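Local coordinates for alpha-1,2-mannosidase (Trichoderma reesei, PDB 1HCU), which probably trims high-mannose N-glycans, hydrolysing terminal alpha-1,2-linked mannose residues with the help of calcium, at residues S56-G61 / S451-A455; L134-Q138 / L188-N194; G143-A147 / T158-N162; L181-T186 / Y197-Q202; L256-F262 / F490-S494. One frame throughout, in Å; residues are numbered along the deposited sequence.

Contact 1 of 5, residues S56-G61 / S451-A455; sequences SSAIDG and SFWFA
Ser451 OG donates a hydrogen bond of 2.8 Å to Asp60 OD2, coming in from above the carboxylate plane rather than within it. The hydroxyl reaches that oxygen because it lies between its own backbone N and carbonyl carbon (chi1 69°). Small residues let the backbones come close: Ser57 CA packs 3.7 Å from Ser451 CB, while Gly61 CA meets Phe454 CB at 3.7 Å, where a side chain on the glycine would be tight. Farther along its side chain, Phe454 brings CE1 to 3.9 Å from Ser57 CB. In the second shell, Arg104 NE bonds to Ser451 OG, His488 NE2 holds Asp60 OD1, and the carbonyl of Asp38 partners Ser57 OG. With an alanine in place of Asp60, Ser451 OG would probably be left without its acceptor and His488 without its mate. Phe452 points away from the contact, its side chain about 7 Å from those of Glu100 and Glu393, both predicted active-site residues. Two helices distant in sequence, 56-67 and 451-465, run nearly parallel inside the family 47 (alpha/alpha) barrel, their local axes 7.7 Å apart at 17°, with helix 98-117 touching Ser56 and Phe452 and helix 13-33 packing on Ser57 and Phe454.

Contact 2 of 5, residues L134-Q138 / L188-N194; sequences LRQAQ and LSDLTGN
Leu134 supplies most of the apolar contact, meeting all three of its partners through its methyl groups. Its CD1 lies 3.9 Å from Leu188 CD1, the two leucines crossing obliquely, and also approaches Leu191 CB and Thr192 CG2. With CG opposite the backbone N (chi1 176°), the branch of Leu134 extends far enough to bridge helices whose local axes are 11.0 Å apart. Ala137 adds a smaller touch, its CB 4.2 Å from Leu188 CD1, and its short side chain also lies against Leu106 and Leu110 of helix 98-117. These are ordinary helix-to-helix packing contacts of the all-helical family 47 barrel, joining helix 127-144 to the C-terminal end of helix 182-192 at 128°. A mixed contact follows: the extended Gln138 lays its amide across Thr192, with OE1 3.8 Å from the CG2 methyl, while NE2 is bonded to Tyr197 OH. The polar groups at the helix end bond within their own segment or just past it. Thr192 OG1 donates to Leu188 O (2.9 Å), which also accepts from Thr192 N. Thr192 OG1 itself accepts from Asn194 N, an ST turn. Gly193, with positive phi, ends the helix where a side chain would jam against the preceding carbonyl, and Asn194 OD1 caps Gln196 N at the start of the next helix.

Contact 3 of 5, residues G143-A147 / T158-N162; sequences GLKVA and TVFFN
Val159 holds CG1 beside its backbone N and opposite its carbonyl carbon (chi1 -63°), and this splits its two methyls between partners: CG1 faces Val146 and Ala147, CG2 faces Leu144. Phe161 has CG likewise opposite the carbonyl carbon (chi1 -72°), which carries the far end of its ring toward Gly143 and Leu144. The contact packs a helix end on a small antiparallel sheet: helix 127-144 passes into a 3-10 turn, and this end lies against the middle strand, 158-160, of three. The neighbouring strands are 96-97 and 166-167. Of the strand residues, Val159 alone points toward the turn, as suits a beta-branched apolar residue, while Thr158 and Phe160 point away; Phe160 instead makes a cation-pi contact with Arg166. Val146 and Val159 slide past each other in opposite directions, their CG1 atoms 3.5 Å apart. Ala147 CB is 3.8 Å from Val159 CG1, and both residues also touch Val98 of helix 98-117. Leu144 crosses Val159 at about a right angle, CD1 to CG2 4.1 Å, and sends the same CD1 to 3.6 Å from Phe161 CZ. No hydrogen bond joins the two segments; within the turn, Ala147 N bonds to Leu144 O. Glycine suits position 143, because a CB there would clash with the ring of Phe161, whose CE2 already lies 3.6 Å from Gly143 C.

Contact 4 of 5, residues L181-T186 / Y197-Q202; sequences LVLEWT and YAQLAQ
Trp185 and Ala201 meet in the tight part of this contact, CB to CB at 3.7 Å, and Ala201 CB also lies 3.8 Å from Val182 CA. The small Ala201 suits the close approach of the local axes, 8.0 Å. Beside it, the indole turns its edge to the other backbone, with CE3 3.4 Å from Tyr197 O. CG of Trp185 stands beside the backbone N (chi1 -78°), and the Trp185 and Tyr197 side chains cross at about a right angle, bringing Trp185 CZ3 to the edge of the phenol ring, 3.9 Å from Tyr197 CD1. The rings are oblique to each other, their planes at 66°. This is a helical hairpin: helices 182-192 and 196-209 follow each other through a short turn and run antiparallel at 162°. Outside it, Phe148 meets Trp185 edge-to-face, and Asn142 bonds to Tyr197 OH. The looser flank has Ala198 and Gln202, both partly exposed. Here Val182 CG2 reaches Gln202 CG only at 4.1 Å, and the long glutamine chain, extended beyond CG, lays OE1 3.2 Å from Thr186 OG1. That hydroxyl donates to Val182 O, which Thr186 N approaches from the opposite face of the carbonyl plane.

Contact 5 of 5, residues L256-F262 / F490-S494; sequences LYDPVAF and FSIRS
Tyr257 offers one face of its ring to Arg493, whose backbone N sits 3.4 Å above the plane, toward the rim, while the Arg493 CB makes a CH-pi contact at 4.3 Å from the ring centroid. Thr186 CG2 packs near CE1 at the ring's rim, on the other side of the plane from Arg493 N, and Ser491 O lies at the ring edge, 3.2 Å from Tyr257 CE2. The guanidinium of Arg493 has Tyr257 CE1 over one face and Asp258 OD1 and Ala261 CB at its edge. The place is the junction where helix 245-257 is followed at Asp258 by an Asx turn and the C-terminal tail leaves strand 489-491 of a two-stranded antiparallel sheet. Arg493 NH2 forms a 2.7 Å salt bridge to Asp258 OD1, which accepts through its anti lone pair, the carboxylate and guanidinium planes nearly perpendicular (86°). A bend in the arginine chain at chi3 (-82°) helps to bring the group there. Asp258 OD2 accepts from Val260 N in the Asx turn, and weakly from Ala261 N. Asp190 OD1 takes both Tyr257 OH, by a hydrogen bond, and Arg493 NE, by a salt bridge. A leucine in place of Tyr257 would probably leave Asp190 short of one mate and the Arg493 chain without its aromatic floor. The main chains join directly, Arg493 N donating to Tyr257 O in the carbonyl plane at 3.2 Å, and on the apolar side Leu256 CD2 rests 3.9 Å from Ile492 CG2.

In the fold
Contact 1 is the most central, its centre about 12 Å from the centre of the chain, and buries a polar pair between near-parallel helices. Contacts 3 and 4 lie farther out yet remain buried and rely on apolar packing. Contacts 2 and 5 are partly exposed; contact 2 is also chiefly apolar, whereas contact 5 has a salt bridge across it. Helix 127-144 serves both contacts 2 and 3, and helix 182-192 both contacts 2 and 4. Contacts 2 and 4 meet around Tyr197 and Ser189. Contact 5 joins this group through Asp190, and Trp185 of contact 4 packs on Leu144 and Lys145 of contact 3. Contact 1 touches none of the others.

Contact 1 of 5, residues S56-G61 / S451-A455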
# COMPACT_ATOMS: atom_id res chain seq x y z
N SER A 56 -6.35 8.17 12.71
CA SER A 56 -5.68 7.59 11.56
C SER A 56 -4.33 8.23 11.18
O SER A 56 -3.29 7.58 11.24
CB SER A 56 -6.64 7.62 10.36
OG SER A 56 -6.15 6.86 9.28
N SER A 57 -4.35 9.51 10.80
CA SER A 57 -3.12 10.20 10.41
C SER A 57 -2.01 10.16 11.46
O SER A 57 -0.83 10.09 11.10
CB SER A 57 -3.42 11.67 10.04
OG SER A 57 -4.19 11.75 8.86
N ALA A 58 -2.36 10.21 12.74
CA ALA A 58 -1.32 10.18 13.78
C ALA A 58 -0.61 8.84 13.85
O ALA A 58 0.61 8.78 13.97
CB ALA A 58 -1.93 10.53 15.15
N ILE A 59 -1.37 7.75 13.76
CA ILE A 59 -0.79 6.40 13.82
C ILE A 59 -0.04 6.04 12.54
O ILE A 59 1.06 5.48 12.58
CB ILE A 59 -1.88 5.35 14.08
CG1 ILE A 59 -2.67 5.72 15.35
CG2 ILE A 59 -1.26 3.96 14.23
CD1 ILE A 59 -1.82 5.83 16.61
N ASP A 60 -0.64 6.37 11.41
CA ASP A 60 -0.06 6.09 10.11
C ASP A 60 1.26 6.85 9.87
O ASP A 60 2.15 6.33 9.20
CB ASP A 60 -1.07 6.45 9.02
CG ASP A 60 -1.38 5.28 8.10
OD1 ASP A 60 -1.07 4.13 8.48
OD2 ASP A 60 -1.94 5.51 7.00
N GLY A 61 1.40 8.04 10.45
CA GLY A 61 2.62 8.81 10.26
C GLY A 61 3.71 8.60 11.31
O GLY A 61 4.86 9.00 11.12
N SER A 451 -4.37 9.75 5.25
CA SER A 451 -3.30 9.34 6.15
C SER A 451 -2.11 8.68 5.45
O SER A 451 -0.96 8.86 5.88
CB SER A 451 -3.86 8.42 7.25
OG SER A 451 -4.25 7.16 6.75
N PHE A 452 -2.35 7.93 4.38
CA PHE A 452 -1.24 7.28 3.68
C PHE A 452 -0.25 8.30 3.08
O PHE A 452 0.84 7.94 2.63
CB PHE A 452 -1.75 6.29 2.62
CG PHE A 452 -2.78 6.86 1.68
CD1 PHE A 452 -2.45 7.87 0.80
CD2 PHE A 452 -4.08 6.35 1.66
CE1 PHE A 452 -3.38 8.37 -0.10
CE2 PHE A 452 -5.02 6.84 0.77
CZ PHE A 452 -4.68 7.85 -0.12
N TRP A 453 -0.63 9.58 3.07
CA TRP A 453 0.28 10.61 2.59
C TRP A 453 1.44 10.59 3.59
O TRP A 453 2.61 10.58 3.20
CB TRP A 453 -0.42 11.96 2.59
CG TRP A 453 0.47 13.16 2.38
CD1 TRP A 453 0.61 14.22 3.23
CD2 TRP A 453 1.28 13.45 1.23
NE1 TRP A 453 1.46 15.15 2.68
CE2 TRP A 453 1.89 14.71 1.46
CE3 TRP A 453 1.56 12.77 0.04
CZ2 TRP A 453 2.75 15.31 0.54
CZ3 TRP A 453 2.42 13.36 -0.88
CH2 TRP A 453 3.00 14.62 -0.63
N PHE A 454 1.10 10.54 4.88
CA PHE A 454 2.08 10.49 5.95
C PHE A 454 2.86 9.18 5.99
O PHE A 454 4.09 9.17 6.09
CB PHE A 454 1.42 10.65 7.33
CG PHE A 454 0.98 12.05 7.63
CD1 PHE A 454 -0.38 12.37 7.67
CD2 PHE A 454 1.91 13.05 7.89
CE1 PHE A 454 -0.79 13.66 7.97
CE2 PHE A 454 1.51 14.34 8.19
CZ PHE A 454 0.15 14.65 8.22
N ALA A 455 2.13 8.07 5.92
CA ALA A 455 2.75 6.75 6.01
C ALA A 455 3.50 6.23 4.80
O ALA A 455 4.53 5.57 4.94
CB ALA A 455 1.69 5.73 6.42

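Contact 2 of 5, residues L134-Q138 / L188-N194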
# COMPACT_ATOMS: atom_id res chain seq x y z
N LEU A 134 2.31 -1.93 21.49
CA LEU A 134 1.99 -3.35 21.41
C LEU A 134 0.72 -3.69 22.17
O LEU A 134 -0.12 -4.45 21.68
CB LEU A 134 3.16 -4.21 21.92
CG LEU A 134 2.95 -5.72 21.98
CD1 LEU A 134 2.47 -6.25 20.64
CD2 LEU A 134 4.26 -6.39 22.37
N ARG A 135 0.55 -3.13 23.37
CA ARG A 135 -0.65 -3.41 24.14
C ARG A 135 -1.89 -2.97 23.38
O ARG A 135 -2.87 -3.71 23.28
CB ARG A 135 -0.61 -2.70 25.50
CG ARG A 135 0.37 -3.30 26.48
N GLN A 136 -1.84 -1.75 22.84
CA GLN A 136 -2.99 -1.24 22.09
C GLN A 136 -3.26 -2.06 20.83
O GLN A 136 -4.42 -2.22 20.44
CB GLN A 136 -2.77 0.24 21.75
CG GLN A 136 -3.00 1.20 22.92
CD GLN A 136 -4.48 1.49 23.18
OE1 GLN A 136 -4.91 2.64 23.18
NE2 GLN A 136 -5.26 0.45 23.41
N ALA A 137 -2.21 -2.58 20.21
CA ALA A 137 -2.37 -3.39 18.99
C ALA A 137 -3.13 -4.67 19.32
O ALA A 137 -4.04 -5.08 18.60
CB ALA A 137 -1.01 -3.73 18.40
N GLN A 138 -2.75 -5.31 20.42
CA GLN A 138 -3.41 -6.53 20.84
C GLN A 138 -4.86 -6.24 21.23
O GLN A 138 -5.76 -7.02 20.92
CB GLN A 138 -2.65 -7.16 22.00
CG GLN A 138 -3.26 -8.45 22.51
CD GLN A 138 -2.28 -9.26 23.32
OE1 GLN A 138 -1.47 -8.71 24.06
NE2 GLN A 138 -2.34 -10.58 23.18
N LEU A 188 1.90 -10.07 15.17
CA LEU A 188 1.34 -9.88 16.50
C LEU A 188 1.53 -11.14 17.37
O LEU A 188 1.94 -11.04 18.53
CB LEU A 188 -0.15 -9.51 16.40
CG LEU A 188 -0.87 -9.11 17.70
CD1 LEU A 188 -0.20 -7.90 18.30
CD2 LEU A 188 -2.33 -8.83 17.43
N SER A 189 1.24 -12.32 16.82
CA SER A 189 1.41 -13.57 17.56
C SER A 189 2.85 -13.74 18.00
O SER A 189 3.13 -14.16 19.12
CB SER A 189 1.02 -14.79 16.72
OG SER A 189 -0.37 -14.83 16.46
N ASP A 190 3.78 -13.43 17.10
CA ASP A 190 5.19 -13.57 17.43
C ASP A 190 5.61 -12.60 18.52
O ASP A 190 6.45 -12.93 19.37
CB ASP A 190 6.04 -13.35 16.18
CG ASP A 190 6.03 -14.55 15.24
OD1 ASP A 190 6.66 -14.45 14.16
OD2 ASP A 190 5.40 -15.57 15.58
N LEU A 191 5.03 -11.41 18.52
CA LEU A 191 5.36 -10.38 19.51
C LEU A 191 4.69 -10.62 20.86
O LEU A 191 5.27 -10.31 21.89
CB LEU A 191 4.95 -9.01 18.97
CG LEU A 191 6.07 -8.00 18.67
CD1 LEU A 191 7.37 -8.70 18.33
CD2 LEU A 191 5.61 -7.10 17.52
N THR A 192 3.48 -11.18 20.84
CA THR A 192 2.72 -11.44 22.07
C THR A 192 2.88 -12.86 22.63
O THR A 192 2.69 -13.08 23.81
CB THR A 192 1.20 -11.24 21.85
OG1 THR A 192 0.74 -12.21 20.90
CG2 THR A 192 0.90 -9.84 21.35
N GLY A 193 3.20 -13.82 21.77
CA GLY A 193 3.34 -15.19 22.24
C GLY A 193 2.01 -15.92 22.17
O GLY A 193 1.92 -17.09 22.55
N ASN A 194 0.97 -15.23 21.71
CA ASN A 194 -0.36 -15.81 21.57
C ASN A 194 -0.54 -16.22 20.10
O ASN A 194 -0.74 -15.38 19.23
CB ASN A 194 -1.42 -14.77 21.96
CG ASN A 194 -2.83 -15.31 21.85
OD1 ASN A 194 -3.04 -16.44 21.40
ND2 ASN A 194 -3.81 -14.51 22.26

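Contact 3 of 5, residues G143-A147 / T158-N162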
# COMPACT_ATOMS: atom_id res chain seq x y z
N GLY A 143 -10.62 -7.29 19.22
CA GLY A 143 -11.96 -6.94 18.82
C GLY A 143 -12.16 -7.32 17.37
O GLY A 143 -13.19 -7.86 16.97
N LEU A 144 -11.13 -7.06 16.58
CA LEU A 144 -11.16 -7.37 15.16
C LEU A 144 -11.31 -8.87 14.91
O LEU A 144 -11.94 -9.28 13.94
CB LEU A 144 -9.87 -6.85 14.51
CG LEU A 144 -9.88 -5.62 13.59
CD1 LEU A 144 -10.94 -4.60 13.97
CD2 LEU A 144 -8.49 -5.02 13.65
N LYS A 145 -10.75 -9.68 15.80
CA LYS A 145 -10.80 -11.13 15.62
C LYS A 145 -12.19 -11.74 15.44
O LYS A 145 -12.31 -12.85 14.94
CB LYS A 145 -10.05 -11.84 16.75
CG LYS A 145 -10.74 -11.83 18.09
CD LYS A 145 -10.04 -12.81 19.02
CE LYS A 145 -10.73 -12.87 20.37
NZ LYS A 145 -10.08 -13.88 21.27
N VAL A 146 -13.24 -11.02 15.85
CA VAL A 146 -14.61 -11.53 15.71
C VAL A 146 -14.92 -11.73 14.22
O VAL A 146 -15.85 -12.46 13.85
CB VAL A 146 -15.66 -10.56 16.35
CG1 VAL A 146 -15.89 -9.32 15.47
CG2 VAL A 146 -16.96 -11.30 16.61
N ALA A 147 -14.13 -11.08 13.37
CA ALA A 147 -14.27 -11.17 11.92
C ALA A 147 -14.09 -12.60 11.42
O ALA A 147 -14.67 -12.99 10.40
CB ALA A 147 -13.25 -10.25 11.25
N THR A 158 -16.42 -6.60 7.55
CA THR A 158 -16.86 -5.55 8.47
C THR A 158 -17.28 -6.08 9.84
O THR A 158 -17.94 -7.12 9.95
CB THR A 158 -18.05 -4.78 7.87
OG1 THR A 158 -17.69 -4.27 6.57
CG2 THR A 158 -18.45 -3.61 8.76
N VAL A 159 -16.89 -5.35 10.89
CA VAL A 159 -17.26 -5.69 12.27
C VAL A 159 -17.73 -4.43 12.98
O VAL A 159 -17.61 -3.32 12.45
CB VAL A 159 -16.09 -6.29 13.07
CG1 VAL A 159 -15.65 -7.60 12.44
CG2 VAL A 159 -14.93 -5.29 13.16
N PHE A 160 -18.27 -4.60 14.18
CA PHE A 160 -18.76 -3.48 14.98
C PHE A 160 -18.27 -3.66 16.42
O PHE A 160 -18.15 -4.79 16.90
CB PHE A 160 -20.30 -3.44 14.97
CG PHE A 160 -20.90 -3.26 13.60
CD1 PHE A 160 -21.06 -4.35 12.74
CD2 PHE A 160 -21.32 -2.00 13.17
CE1 PHE A 160 -21.64 -4.19 11.47
CE2 PHE A 160 -21.89 -1.83 11.91
CZ PHE A 160 -22.05 -2.93 11.05
N PHE A 161 -18.00 -2.55 17.11
CA PHE A 161 -17.52 -2.59 18.49
C PHE A 161 -18.54 -1.97 19.44
O PHE A 161 -18.57 -2.28 20.63
CB PHE A 161 -16.22 -1.79 18.65
CG PHE A 161 -15.01 -2.45 18.04
CD1 PHE A 161 -13.76 -1.85 18.14
CD2 PHE A 161 -15.12 -3.65 17.37
CE1 PHE A 161 -12.64 -2.44 17.58
CE2 PHE A 161 -14.01 -4.25 16.80
CZ PHE A 161 -12.76 -3.65 16.90
N ASN A 162 -19.36 -1.08 18.90
CA ASN A 162 -20.35 -0.36 19.67
C ASN A 162 -21.73 -0.67 19.11
O ASN A 162 -21.99 -0.45 17.92
CB ASN A 162 -20.08 1.15 19.54
CG ASN A 162 -20.98 1.98 20.42
OD1 ASN A 162 -22.04 1.53 20.86
ND2 ASN A 162 -20.57 3.22 20.68

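Contact 4 of 5, residues L181-T186 / Y197-Q202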
# COMPACT_ATOMS: atom_id res chain seq x y z
N LEU A 181 -4.10 -9.66 5.81
CA LEU A 181 -4.16 -9.68 7.27
C LEU A 181 -3.06 -10.54 7.89
O LEU A 181 -2.66 -10.33 9.04
CB LEU A 181 -5.51 -10.22 7.72
CG LEU A 181 -6.72 -9.57 7.06
CD1 LEU A 181 -8.00 -10.28 7.49
CD2 LEU A 181 -6.76 -8.10 7.42
N VAL A 182 -2.59 -11.52 7.11
CA VAL A 182 -1.58 -12.48 7.56
C VAL A 182 -0.27 -11.89 8.07
O VAL A 182 0.26 -12.34 9.09
CB VAL A 182 -1.29 -13.53 6.44
CG1 VAL A 182 -0.81 -12.84 5.16
CG2 VAL A 182 -0.27 -14.52 6.92
N LEU A 183 0.26 -10.87 7.39
CA LEU A 183 1.52 -10.27 7.82
C LEU A 183 1.43 -9.67 9.22
O LEU A 183 2.20 -10.02 10.11
CB LEU A 183 1.96 -9.17 6.85
CG LEU A 183 3.47 -8.97 6.61
CD1 LEU A 183 3.71 -7.56 6.04
CD2 LEU A 183 4.25 -9.17 7.88
N GLU A 184 0.47 -8.77 9.44
CA GLU A 184 0.40 -8.14 10.75
C GLU A 184 -0.13 -9.00 11.88
O GLU A 184 0.27 -8.83 13.03
CB GLU A 184 -0.36 -6.79 10.70
CG GLU A 184 -1.44 -6.60 9.66
CD GLU A 184 -0.93 -6.58 8.23
OE1 GLU A 184 -1.03 -7.63 7.56
OE2 GLU A 184 -0.44 -5.52 7.77
N TRP A 185 -0.99 -9.96 11.56
CA TRP A 185 -1.54 -10.85 12.58
C TRP A 185 -0.50 -11.90 12.99
O TRP A 185 -0.46 -12.31 14.15
CB TRP A 185 -2.83 -11.50 12.06
CG TRP A 185 -4.00 -10.55 12.15
CD1 TRP A 185 -4.15 -9.35 11.50
CD2 TRP A 185 -5.14 -10.68 13.01
NE1 TRP A 185 -5.30 -8.73 11.91
CE2 TRP A 185 -5.93 -9.52 12.84
CE3 TRP A 185 -5.56 -11.66 13.92
CZ2 TRP A 185 -7.13 -9.32 13.54
CZ3 TRP A 185 -6.76 -11.46 14.62
CH2 TRP A 185 -7.52 -10.29 14.42
N THR A 186 0.34 -12.32 12.05
CA THR A 186 1.38 -13.29 12.38
C THR A 186 2.44 -12.56 13.21
O THR A 186 2.98 -13.10 14.16
CB THR A 186 2.05 -13.89 11.11
OG1 THR A 186 1.11 -14.74 10.44
CG2 THR A 186 3.28 -14.71 11.48
N TYR A 197 -3.78 -15.28 16.91
CA TYR A 197 -3.81 -14.29 15.84
C TYR A 197 -3.35 -14.84 14.49
O TYR A 197 -4.07 -14.73 13.50
CB TYR A 197 -2.97 -13.06 16.24
CG TYR A 197 -3.38 -12.50 17.59
CD1 TYR A 197 -4.68 -12.05 17.81
CD2 TYR A 197 -2.50 -12.51 18.66
CE1 TYR A 197 -5.10 -11.64 19.07
CE2 TYR A 197 -2.90 -12.10 19.93
CZ TYR A 197 -4.20 -11.67 20.13
OH TYR A 197 -4.63 -11.32 21.39
N ALA A 198 -2.16 -15.43 14.46
CA ALA A 198 -1.62 -16.02 13.24
C ALA A 198 -2.52 -17.15 12.71
O ALA A 198 -2.77 -17.24 11.49
CB ALA A 198 -0.22 -16.55 13.49
N GLN A 199 -3.00 -18.00 13.61
CA GLN A 199 -3.86 -19.12 13.25
C GLN A 199 -5.10 -18.67 12.49
O GLN A 199 -5.48 -19.26 11.48
CB GLN A 199 -4.28 -19.89 14.51
CG GLN A 199 -3.15 -20.74 15.09
CD GLN A 199 -3.45 -21.25 16.50
OE1 GLN A 199 -2.68 -22.04 17.06
NE2 GLN A 199 -4.56 -20.79 17.09
N LEU A 200 -5.73 -17.62 12.99
CA LEU A 200 -6.93 -17.06 12.39
C LEU A 200 -6.67 -16.52 10.99
O LEU A 200 -7.38 -16.86 10.05
CB LEU A 200 -7.48 -15.96 13.29
CG LEU A 200 -8.67 -16.27 14.21
CD1 LEU A 200 -8.81 -17.77 14.43
CD2 LEU A 200 -8.49 -15.51 15.52
N ALA A 201 -5.67 -15.67 10.86
CA ALA A 201 -5.35 -15.06 9.58
C ALA A 201 -4.94 -16.08 8.53
O ALA A 201 -5.38 -16.03 7.38
CB ALA A 201 -4.23 -14.03 9.76
N GLN A 202 -4.10 -17.02 8.95
CA GLN A 202 -3.60 -18.06 8.07
C GLN A 202 -4.68 -19.03 7.60
O GLN A 202 -4.59 -19.58 6.50
CB GLN A 202 -2.47 -18.81 8.76
CG GLN A 202 -1.26 -17.92 8.95
CD GLN A 202 -0.14 -18.59 9.70
OE1 GLN A 202 0.79 -17.94 10.16
NE2 GLN A 202 -0.22 -19.91 9.82

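Contact 5 of 5, residues L256-F262 / F490-S494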
# COMPACT_ATOMS: atom_id res chain seq x y z
N LEU A 256 9.50 -13.40 2.90
CA LEU A 256 10.62 -12.62 3.43
C LEU A 256 10.53 -12.72 4.96
O LEU A 256 11.55 -12.87 5.64
CB LEU A 256 10.49 -11.15 3.00
CG LEU A 256 11.75 -10.26 2.98
CD1 LEU A 256 11.35 -8.78 2.98
CD2 LEU A 256 12.61 -10.55 4.18
N TYR A 257 9.30 -12.63 5.48
CA TYR A 257 9.09 -12.69 6.92
C TYR A 257 9.60 -14.01 7.52
O TYR A 257 10.09 -14.03 8.63
CB TYR A 257 7.60 -12.49 7.26
CG TYR A 257 7.35 -12.35 8.75
CD1 TYR A 257 6.86 -13.42 9.50
CD2 TYR A 257 7.68 -11.17 9.42
CE1 TYR A 257 6.70 -13.32 10.89
CE2 TYR A 257 7.53 -11.06 10.81
CZ TYR A 257 7.04 -12.13 11.54
OH TYR A 257 6.91 -12.01 12.90
N ASP A 258 9.49 -15.09 6.76
CA ASP A 258 9.97 -16.41 7.18
C ASP A 258 9.92 -17.36 5.98
O ASP A 258 8.89 -17.96 5.69
CB ASP A 258 9.12 -16.96 8.34
CG ASP A 258 9.65 -18.29 8.87
OD1 ASP A 258 9.18 -18.74 9.94
OD2 ASP A 258 10.54 -18.88 8.23
N PRO A 259 11.05 -17.51 5.27
CA PRO A 259 11.19 -18.37 4.09
C PRO A 259 10.77 -19.82 4.29
O PRO A 259 10.35 -20.48 3.34
CB PRO A 259 12.68 -18.27 3.73
CG PRO A 259 13.16 -17.03 4.42
CD PRO A 259 12.37 -16.99 5.70
N VAL A 260 10.92 -20.33 5.51
CA VAL A 260 10.57 -21.71 5.77
C VAL A 260 9.07 -21.88 5.98
O VAL A 260 8.41 -22.60 5.23
CB VAL A 260 11.31 -22.27 7.01
CG1 VAL A 260 10.84 -23.70 7.32
CG2 VAL A 260 12.82 -22.25 6.76
N ALA A 261 8.53 -21.20 6.99
CA ALA A 261 7.11 -21.32 7.29
C ALA A 261 6.19 -20.96 6.12
O ALA A 261 5.14 -21.59 5.95
CB ALA A 261 6.75 -20.45 8.48
N PHE A 262 6.59 -19.99 5.31
CA PHE A 262 5.74 -19.56 4.20
C PHE A 262 6.29 -19.81 2.80
O PHE A 262 6.00 -19.05 1.87
CB PHE A 262 5.37 -18.09 4.38
CG PHE A 262 4.85 -17.75 5.76
CD1 PHE A 262 5.72 -17.37 6.77
CD2 PHE A 262 3.49 -17.87 6.06
CE1 PHE A 262 5.26 -17.11 8.06
CE2 PHE A 262 3.02 -17.62 7.34
CZ PHE A 262 3.90 -17.23 8.34
N PHE A 490 8.00 -4.14 9.39
CA PHE A 490 8.02 -5.03 10.55
C PHE A 490 9.33 -5.81 10.55
O PHE A 490 9.87 -6.11 9.48
CB PHE A 490 6.88 -6.05 10.47
CG PHE A 490 5.52 -5.44 10.40
CD1 PHE A 490 4.48 -6.12 9.77
CD2 PHE A 490 5.27 -4.20 10.97
CE1 PHE A 490 3.20 -5.56 9.71
CE2 PHE A 490 4.01 -3.64 10.92
CZ PHE A 490 2.97 -4.31 10.29
N SER A 491 9.86 -6.15 11.72
CA SER A 491 11.09 -6.96 11.76
C SER A 491 10.65 -8.36 11.36
O SER A 491 9.53 -8.76 11.66
CB SER A 491 11.68 -7.03 13.17
OG SER A 491 12.18 -5.78 13.60
N ILE A 492 11.52 -9.09 10.66
CA ILE A 492 11.19 -10.45 10.25
C ILE A 492 11.35 -11.40 11.44
O ILE A 492 12.12 -11.13 12.35
CB ILE A 492 12.09 -10.92 9.08
CG1 ILE A 492 13.52 -11.15 9.58
CG2 ILE A 492 12.06 -9.88 7.96
CD1 ILE A 492 14.44 -11.76 8.55
N ARG A 493 10.62 -12.51 11.41
CA ARG A 493 10.63 -13.49 12.50
C ARG A 493 11.93 -13.73 13.28
O ARG A 493 11.89 -13.81 14.52
CB ARG A 493 10.07 -14.81 11.98
CG ARG A 493 9.96 -15.91 13.03
CD ARG A 493 9.04 -17.01 12.54
NE ARG A 493 7.64 -16.69 12.75
CZ ARG A 493 6.63 -17.34 12.19
NH1 ARG A 493 5.38 -16.99 12.45
NH2 ARG A 493 6.87 -18.34 11.34
N SER A 494 13.06 -13.88 12.60
CA SER A 494 14.30 -14.11 13.34
C SER A 494 14.18 -15.42 14.14
O SER A 494 14.77 -16.44 13.77
CB SER A 494 14.57 -12.96 14.32
OG SER A 494 14.74 -11.73 13.65